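Local coordinates for protein alpha-Amylase (Thermotoga maritima, PDB 2B5D) that belongs to glycosyl hydrolase family 57, a family of carbohydrate-active enzymes, at residues L81-N86 and K275-P280; A33-Y38 and E72-H77; K87-T92 and L98-A103. One frame throughout, in Å; residues are numbered along the deposited sequence.

Contact 1: residues L81-N86 and K275-P280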
# COMPACT_ATOMS: atom_id res chain seq x y z
N LEU A 81 -31.11 -12.17 -1.08
CA LEU A 81 -31.05 -12.21 -2.53
C LEU A 81 -32.41 -12.37 -3.20
O LEU A 81 -32.65 -11.71 -4.22
CB LEU A 81 -30.04 -13.28 -2.99
CG LEU A 81 -29.74 -13.46 -4.49
CD1 LEU A 81 -29.19 -12.17 -5.16
CD2 LEU A 81 -28.82 -14.66 -4.74
N ILE A 82 -33.29 -13.23 -2.67
CA ILE A 82 -34.69 -13.34 -3.18
C ILE A 82 -35.52 -12.05 -2.94
O ILE A 82 -36.42 -11.71 -3.73
CB ILE A 82 -35.46 -14.52 -2.55
CG1 ILE A 82 -34.85 -15.86 -2.98
CG2 ILE A 82 -36.97 -14.44 -2.92
CD1 ILE A 82 -35.25 -17.06 -2.10
N GLU A 83 -35.22 -11.36 -1.83
CA GLU A 83 -35.77 -10.03 -1.57
C GLU A 83 -35.33 -9.04 -2.65
O GLU A 83 -36.16 -8.32 -3.20
CB GLU A 83 -35.35 -9.54 -0.18
CG GLU A 83 -36.05 -8.27 0.32
CD GLU A 83 -35.23 -7.54 1.38
OE1 GLU A 83 -35.56 -7.65 2.57
OE2 GLU A 83 -34.22 -6.88 1.02
N LEU A 84 -34.03 -9.04 -2.97
CA LEU A 84 -33.51 -8.21 -4.07
C LEU A 84 -34.13 -8.61 -5.39
O LEU A 84 -34.40 -7.75 -6.25
CB LEU A 84 -31.99 -8.32 -4.19
CG LEU A 84 -31.15 -7.16 -4.75
CD1 LEU A 84 -29.88 -7.69 -5.36
CD2 LEU A 84 -31.87 -6.28 -5.76
N ALA A 85 -34.36 -9.91 -5.57
CA ALA A 85 -34.93 -10.41 -6.81
C ALA A 85 -36.30 -9.78 -7.04
O ALA A 85 -36.59 -9.31 -8.14
CB ALA A 85 -35.03 -11.93 -6.79
N ASN A 86 -37.11 -9.76 -5.98
CA ASN A 86 -38.43 -9.11 -5.99
C ASN A 86 -38.44 -7.59 -6.24
O ASN A 86 -39.21 -7.10 -7.08
CB ASN A 86 -39.19 -9.46 -4.71
CG ASN A 86 -40.05 -10.69 -4.89
OD1 ASN A 86 -40.07 -11.58 -4.04
ND2 ASN A 86 -40.78 -10.75 -6.02
N LYS A 275 -27.81 -0.25 -1.71
CA LYS A 275 -26.96 -0.15 -0.50
C LYS A 275 -26.79 -1.40 0.38
O LYS A 275 -25.66 -1.77 0.71
CB LYS A 275 -27.39 1.07 0.37
CG LYS A 275 -26.67 1.24 1.75
CD LYS A 275 -25.11 1.22 1.69
CE LYS A 275 -24.50 2.44 0.98
NZ LYS A 275 -24.37 3.64 1.86
N ASP A 276 -27.89 -2.04 0.77
CA ASP A 276 -27.80 -3.20 1.66
C ASP A 276 -27.83 -4.56 0.93
O ASP A 276 -28.39 -5.55 1.43
CB ASP A 276 -28.86 -3.12 2.77
CG ASP A 276 -30.26 -2.98 2.23
OD1 ASP A 276 -30.41 -2.60 1.05
OD2 ASP A 276 -31.20 -3.26 3.00
N TYR A 277 -27.22 -4.60 -0.25
CA TYR A 277 -26.94 -5.84 -0.97
C TYR A 277 -25.50 -5.86 -1.44
O TYR A 277 -25.00 -6.90 -1.88
CB TYR A 277 -27.90 -6.03 -2.14
CG TYR A 277 -29.35 -5.83 -1.77
CD1 TYR A 277 -30.02 -4.66 -2.13
CD2 TYR A 277 -30.05 -6.80 -1.04
CE1 TYR A 277 -31.35 -4.46 -1.78
CE2 TYR A 277 -31.38 -6.61 -0.69
CZ TYR A 277 -32.02 -5.44 -1.06
OH TYR A 277 -33.33 -5.24 -0.72
N ILE A 278 -24.83 -4.72 -1.34
CA ILE A 278 -23.37 -4.66 -1.50
C ILE A 278 -22.69 -4.80 -0.14
O ILE A 278 -23.31 -5.21 0.84
CB ILE A 278 -22.90 -3.37 -2.24
CG1 ILE A 278 -23.50 -2.12 -1.58
CG2 ILE A 278 -23.22 -3.48 -3.74
CD1 ILE A 278 -23.16 -0.80 -2.25
N ASP A 279 -21.40 -4.47 -0.09
CA ASP A 279 -20.62 -4.51 1.15
C ASP A 279 -21.12 -3.49 2.18
O ASP A 279 -21.47 -2.36 1.81
CB ASP A 279 -19.15 -4.23 0.82
CG ASP A 279 -18.18 -4.93 1.77
OD1 ASP A 279 -17.35 -4.22 2.38
OD2 ASP A 279 -18.23 -6.18 1.91
N PRO A 280 -21.17 -3.88 3.48
CA PRO A 280 -21.53 -2.97 4.59
C PRO A 280 -20.61 -1.74 4.63
O PRO A 280 -21.00 -0.69 5.16
CB PRO A 280 -21.32 -3.83 5.84
CG PRO A 280 -20.45 -5.00 5.39
CD PRO A 280 -20.89 -5.25 3.98
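Tyr-277 is turned onto helix 68-91 by its first torsion: CG lies opposite its own carbonyl carbon, chi1 -49°, and the ring reaches from the loop to the helix surface. On the helix, Leu-84 sends CG to the side away from its backbone N, chi1 -152°, and this lays the branch point over the ring. Leu-84 CG sits almost on the ring normal, 3.7 Å from the centroid of the Tyr-277 ring. This is a CH-pi contact over the face. Leu-84 CB lies over the side of the ring that carries CD2 and CE2, while CD1 leans back toward CG and CB of Tyr-277. The other face of the ring meets Tyr-277's own neighbour, Asp-276, whose OD1 lies toward the rim. Both faces thus have a neighbour, the leucine centrally and the carboxylate oxygen off to one side.

Glu-83 meets the same ring at its edge. Its chain runs extended, and OE2 accepts a hydrogen bond from Tyr-277 OH at 2.6 Å. The hydroxyl comes to OE2 on the anti side, 23° out of the carboxylate plane. The carboxylate stands nearly perpendicular to the ring. Lys-87, one turn further along the helix, also bonds to Tyr-277 OH. The phenol oxygen thus links an acidic and a basic side chain, and the lysine probably eases the negative charge near Glu-83 and Asp-276. Lys-80 of the same helix bonds to Asp-276 O, so the loop backbone is held as well. Leu-84 also packs on Thr-287, further along the loop.

The contact is helix-to-loop packing within the family 57 region, where one buried tyrosine docks the segment after helix 271-274 onto helix 68-91.

Contact 2: residues A33-Y38 and E72-H77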
# COMPACT_ATOMS: atom_id res chain seq x y z
N ALA A 33 -20.41 -20.04 -5.14
CA ALA A 33 -20.15 -21.45 -5.55
C ALA A 33 -21.33 -22.38 -5.28
O ALA A 33 -21.68 -23.17 -6.14
CB ALA A 33 -18.90 -21.97 -4.94
N ILE A 34 -21.97 -22.24 -4.13
CA ILE A 34 -23.14 -23.08 -3.79
C ILE A 34 -24.30 -22.77 -4.74
O ILE A 34 -24.98 -23.66 -5.25
CB ILE A 34 -23.61 -22.89 -2.31
CG1 ILE A 34 -22.50 -23.22 -1.33
CG2 ILE A 34 -24.78 -23.78 -2.00
CD1 ILE A 34 -22.90 -23.10 0.14
N THR A 35 -24.50 -21.47 -4.99
CA THR A 35 -25.64 -21.00 -5.77
C THR A 35 -25.45 -21.28 -7.24
O THR A 35 -26.34 -21.82 -7.89
CB THR A 35 -25.91 -19.48 -5.51
OG1 THR A 35 -26.25 -19.30 -4.13
CG2 THR A 35 -27.06 -18.95 -6.37
N GLU A 36 -24.27 -20.94 -7.75
CA GLU A 36 -23.96 -21.02 -9.18
C GLU A 36 -23.58 -22.42 -9.65
O GLU A 36 -23.87 -22.79 -10.80
CB GLU A 36 -22.82 -20.06 -9.52
CG GLU A 36 -23.00 -18.61 -9.06
CD GLU A 36 -23.55 -17.67 -10.13
OE1 GLU A 36 -23.44 -16.43 -9.91
OE2 GLU A 36 -24.08 -18.15 -11.18
N THR A 37 -22.90 -23.19 -8.80
CA THR A 37 -22.36 -24.49 -9.22
C THR A 37 -22.89 -25.70 -8.47
O THR A 37 -23.45 -26.56 -9.09
CB THR A 37 -20.81 -24.48 -9.23
OG1 THR A 37 -20.35 -23.37 -9.99
CG2 THR A 37 -20.26 -25.76 -9.85
N TYR A 38 -22.73 -25.77 -7.15
CA TYR A 38 -23.04 -27.03 -6.45
C TYR A 38 -24.52 -27.46 -6.45
O TYR A 38 -24.84 -28.64 -6.68
CB TYR A 38 -22.47 -27.05 -5.03
CG TYR A 38 -21.05 -26.56 -4.94
CD1 TYR A 38 -20.10 -26.92 -5.89
CD2 TYR A 38 -20.66 -25.75 -3.90
CE1 TYR A 38 -18.80 -26.46 -5.81
CE2 TYR A 38 -19.35 -25.29 -3.81
CZ TYR A 38 -18.43 -25.64 -4.77
OH TYR A 38 -17.12 -25.16 -4.67
N GLU A 72 -26.59 -21.59 7.98
CA GLU A 72 -27.45 -20.51 8.50
C GLU A 72 -27.18 -19.18 7.80
O GLU A 72 -28.12 -18.53 7.32
CB GLU A 72 -27.31 -20.39 10.02
CG GLU A 72 -28.12 -21.46 10.77
CD GLU A 72 -27.82 -21.58 12.27
OE1 GLU A 72 -28.35 -22.54 12.87
OE2 GLU A 72 -27.06 -20.74 12.84
N LYS A 73 -25.91 -18.79 7.71
CA LYS A 73 -25.50 -17.61 6.93
C LYS A 73 -25.88 -17.69 5.44
O LYS A 73 -26.25 -16.67 4.85
CB LYS A 73 -24.00 -17.33 7.10
CG LYS A 73 -23.66 -16.70 8.43
CD LYS A 73 -22.28 -17.15 8.98
CE LYS A 73 -22.16 -16.98 10.52
NZ LYS A 73 -23.41 -17.33 11.31
N TYR A 74 -25.82 -18.88 4.85
CA TYR A 74 -26.19 -19.02 3.43
C TYR A 74 -27.68 -18.81 3.23
O TYR A 74 -28.09 -18.20 2.25
CB TYR A 74 -25.75 -20.38 2.85
CG TYR A 74 -26.19 -20.57 1.41
CD1 TYR A 74 -27.33 -21.31 1.10
CD2 TYR A 74 -25.49 -19.97 0.36
CE1 TYR A 74 -27.75 -21.47 -0.21
CE2 TYR A 74 -25.90 -20.12 -0.94
CZ TYR A 74 -27.03 -20.87 -1.23
OH TYR A 74 -27.43 -21.01 -2.52
N GLU A 75 -28.47 -19.36 4.15
CA GLU A 75 -29.93 -19.29 4.12
C GLU A 75 -30.39 -17.82 4.17
O GLU A 75 -31.26 -17.39 3.41
CB GLU A 75 -30.47 -20.06 5.31
CG GLU A 75 -31.55 -21.06 4.95
CD GLU A 75 -31.69 -22.19 5.98
OE1 GLU A 75 -32.66 -22.13 6.78
OE2 GLU A 75 -30.85 -23.14 6.00
N ARG A 76 -29.74 -17.06 5.06
CA ARG A 76 -29.97 -15.63 5.23
C ARG A 76 -29.46 -14.82 4.03
O ARG A 76 -30.08 -13.83 3.61
CB ARG A 76 -29.38 -15.19 6.58
CG ARG A 76 -28.61 -13.87 6.63
CD ARG A 76 -28.34 -13.44 8.09
NE ARG A 76 -28.18 -14.58 8.99
CZ ARG A 76 -27.05 -14.92 9.61
NH1 ARG A 76 -25.94 -14.18 9.44
NH2 ARG A 76 -27.01 -16.00 10.41
N HIS A 77 -28.35 -15.26 3.43
CA HIS A 77 -27.87 -14.67 2.18
C HIS A 77 -28.85 -14.93 1.03
O HIS A 77 -29.12 -14.06 0.21
CB HIS A 77 -26.48 -15.20 1.85
CG HIS A 77 -26.09 -15.02 0.42
ND1 HIS A 77 -25.36 -13.94 -0.03
CD2 HIS A 77 -26.32 -15.79 -0.67
CE1 HIS A 77 -25.16 -14.05 -1.33
NE2 HIS A 77 -25.73 -15.17 -1.75
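Tyr-74 reaches from helix 68-91 to helix 27-47 and meets two consecutive residues there. Its first torsion swings CG away from its backbone N, chi1 177°, and carries the ring toward helix 27-47. Its OH and Thr-35 OG1 share a hydrogen bond of 2.6 Å. Thr-35 OG1 lies at the ring edge, in the plane of the ring. Ile-34 takes one face. Its CG2 is 4.1 Å from the centroid of the Tyr-74 ring and 26° off the normal, a CH-pi contact shifted toward the hydroxyl end. Ile-34 CB approaches Tyr-74 CE2 at 3.8 Å, and Ile-34 CD1 reaches back toward CD2. The isoleucine and the tyrosine run past each other in opposite directions, and the branched chain follows the ring along its length.

In the next shell, Thr-35 OG1 also bonds to Phe-31 O, one turn back in its own helix, which ties the hydroxyl to the backbone as well as to the phenol. The buried polar pair is served by its mutual bond and by this carbonyl. Helix 27-47 has a wider pi-type turn at 34-38, where Ala-33 O accepts from both Thr-37 N and Tyr-38 N.

Further out, Phe-117 meets the Tyr-74 ring with the planes at about 50°, and Ile-113 of the same helix 97-119 touches both Tyr-74 and Thr-35. Ile-39 touches Ile-34 and Tyr-74.

This is buried helix-helix packing, in which helices 27-47, 68-91 and 97-119 meet around one tyrosine in the family 57 region.

Contact 3: residues K87-T92 and L98-A103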
# COMPACT_ATOMS: atom_id res chain seq x y z
N LYS A 87 -37.58 -6.87 -5.52
CA LYS A 87 -37.34 -5.45 -5.77
C LYS A 87 -37.03 -5.23 -7.24
O LYS A 87 -37.34 -4.17 -7.81
CB LYS A 87 -36.14 -4.97 -4.97
CG LYS A 87 -36.41 -4.15 -3.72
CD LYS A 87 -35.14 -3.36 -3.38
CE LYS A 87 -35.29 -2.40 -2.19
NZ LYS A 87 -34.86 -2.99 -0.88
N GLU A 88 -36.41 -6.24 -7.86
CA GLU A 88 -35.91 -6.12 -9.21
C GLU A 88 -36.98 -6.41 -10.25
O GLU A 88 -37.00 -5.77 -11.30
CB GLU A 88 -34.66 -6.98 -9.42
CG GLU A 88 -33.34 -6.26 -9.06
CD GLU A 88 -32.95 -5.15 -10.05
OE1 GLU A 88 -33.12 -5.34 -11.27
OE2 GLU A 88 -32.45 -4.08 -9.62
N VAL A 89 -37.87 -7.36 -9.94
CA VAL A 89 -38.99 -7.65 -10.85
C VAL A 89 -39.96 -6.45 -11.03
O VAL A 89 -40.51 -6.27 -12.12
CB VAL A 89 -39.73 -8.99 -10.52
CG1 VAL A 89 -40.21 -9.03 -9.11
CG2 VAL A 89 -40.92 -9.19 -11.47
N GLU A 90 -40.13 -5.63 -9.99
CA GLU A 90 -40.92 -4.39 -10.11
C GLU A 90 -40.16 -3.25 -10.79
O GLU A 90 -40.66 -2.68 -11.76
CB GLU A 90 -41.51 -3.93 -8.75
CG GLU A 90 -42.99 -4.28 -8.54
CD GLU A 90 -43.97 -3.24 -9.12
OE1 GLU A 90 -45.03 -3.02 -8.49
OE2 GLU A 90 -43.68 -2.65 -10.19
N ARG A 91 -38.96 -2.94 -10.30
CA ARG A 91 -38.11 -1.89 -10.88
C ARG A 91 -37.81 -2.11 -12.37
O ARG A 91 -37.52 -1.16 -13.09
CB ARG A 91 -36.81 -1.75 -10.06
CG ARG A 91 -35.68 -0.86 -10.67
CD ARG A 91 -35.73 0.61 -10.22
NE ARG A 91 -34.43 1.10 -9.70
CZ ARG A 91 -33.50 1.76 -10.41
NH1 ARG A 91 -33.68 2.03 -11.70
NH2 ARG A 91 -32.36 2.15 -9.81
N THR A 92 -37.89 -3.36 -12.84
CA THR A 92 -37.59 -3.67 -14.25
C THR A 92 -38.79 -3.55 -15.19
O THR A 92 -38.61 -3.41 -16.41
CB THR A 92 -36.95 -5.07 -14.44
OG1 THR A 92 -37.77 -6.08 -13.84
CG2 THR A 92 -35.53 -5.11 -13.86
N LEU A 98 -36.35 -7.88 -22.06
CA LEU A 98 -35.35 -8.93 -21.77
C LEU A 98 -34.95 -8.85 -20.30
O LEU A 98 -34.97 -9.86 -19.58
CB LEU A 98 -34.11 -8.79 -22.67
CG LEU A 98 -34.27 -9.26 -24.13
CD1 LEU A 98 -33.05 -8.95 -24.97
CD2 LEU A 98 -34.62 -10.75 -24.20
N LYS A 99 -34.63 -7.63 -19.89
CA LYS A 99 -34.19 -7.30 -18.55
C LYS A 99 -35.28 -7.59 -17.54
O LYS A 99 -35.01 -8.21 -16.50
CB LYS A 99 -33.78 -5.83 -18.52
CG LYS A 99 -33.23 -5.36 -17.19
CD LYS A 99 -32.65 -3.97 -17.36
CE LYS A 99 -32.02 -3.51 -16.09
NZ LYS A 99 -31.49 -2.12 -16.28
N HIS A 100 -36.52 -7.19 -17.85
CA HIS A 100 -37.69 -7.57 -17.01
C HIS A 100 -37.86 -9.09 -16.90
O HIS A 100 -38.05 -9.60 -15.81
CB HIS A 100 -39.01 -6.93 -17.49
CG HIS A 100 -40.17 -7.22 -16.58
ND1 HIS A 100 -41.17 -8.11 -16.91
CD2 HIS A 100 -40.45 -6.79 -15.33
CE1 HIS A 100 -42.03 -8.20 -15.91
NE2 HIS A 100 -41.62 -7.40 -14.94
N LYS A 101 -37.80 -9.77 -18.04
CA LYS A 101 -37.93 -11.23 -18.12
C LYS A 101 -36.88 -11.97 -17.26
O LYS A 101 -37.23 -12.89 -16.51
CB LYS A 101 -37.84 -11.65 -19.57
CG LYS A 101 -38.17 -13.09 -19.83
CD LYS A 101 -37.95 -13.43 -21.29
CE LYS A 101 -37.72 -14.92 -21.46
NZ LYS A 101 -37.55 -15.28 -22.89
N MET A 102 -35.61 -11.56 -17.38
CA MET A 102 -34.50 -12.09 -16.59
C MET A 102 -34.74 -11.95 -15.10
O MET A 102 -34.45 -12.87 -14.34
CB MET A 102 -33.17 -11.40 -16.96
CG MET A 102 -32.16 -12.22 -17.79
SD MET A 102 -32.11 -14.04 -17.57
CE MET A 102 -33.14 -14.47 -18.96
N ALA A 103 -35.25 -10.80 -14.67
CA ALA A 103 -35.48 -10.53 -13.25
C ALA A 103 -36.47 -11.54 -12.66
O ALA A 103 -36.39 -11.87 -11.49
CB ALA A 103 -35.97 -9.12 -13.04
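Thr-92 points its CB toward helix 97-119. CB comes first and lies 3.7 Å from His-100 CA. At CB the chain splits. OG1 stands between the backbone N and the carbonyl carbon and turns back to donate a hydrogen bond to Glu-88 O at 2.7 Å. This oxygen also accepts from Thr-92 N, so two donors of one residue grip it. The C=O...OG1 angle is 139°, with the donor tilted 18° from the carbonyl plane. Thr-92 OG1 is also 3.1 Å from His-100 CD2 and 3.6 Å from Ala-103 CB. The other branch, CG2, ends against Lys-99 CG at 4.1 Å.

The facing helix answers with small or flat groups. Ala-103 CB fits beside Glu-88 O and Val-89 CA. This lets the backbones come close, with 5.1 Å between the CA atoms of Val-89 and Ala-103. The His-100 ring passes obliquely to Thr-92 and brings its edge to Val-89 O, near the ring plane, at 3.2 Å from NE2. A weak hydrogen bond joins His-100 NE2 to Lys-93, in the connection between the helices. The carboxylate of Glu-88 is engaged elsewhere: OE1 bonds to Tyr-291 OH and OE2 forms a salt bridge with Arg-269.

The axes of 87-91 and 98-103 approach to 8.5 Å, with 157° between their N-to-C directions, close to antiparallel. With only five residues between the two segments, this is the turn end of a helical hairpin, an alpha-alpha unit made by helices 68-91 and 97-119.

All three contacts use helix 68-91, at successive places along it. Contact 2 lies nearest the middle, its centre about 15 Å from the centre of the chain, and all its touching residues are buried. Contact 1 is further out and mostly buried, with one exposed acid. Contact 3 is the most distant, its centre about 32 Å from that of the chain, and mixes buried with partly exposed residues. Contacts 1 and 2 each rest on one tyrosine with an aliphatic group over a face and an oxygen at its edge, a carboxylate oxygen in contact 1 and a hydroxyl in contact 2. Contact 3 instead combines close backbones with Thr-92, His-100 and Ala-103. It is nested inside the loop closed by contact 1.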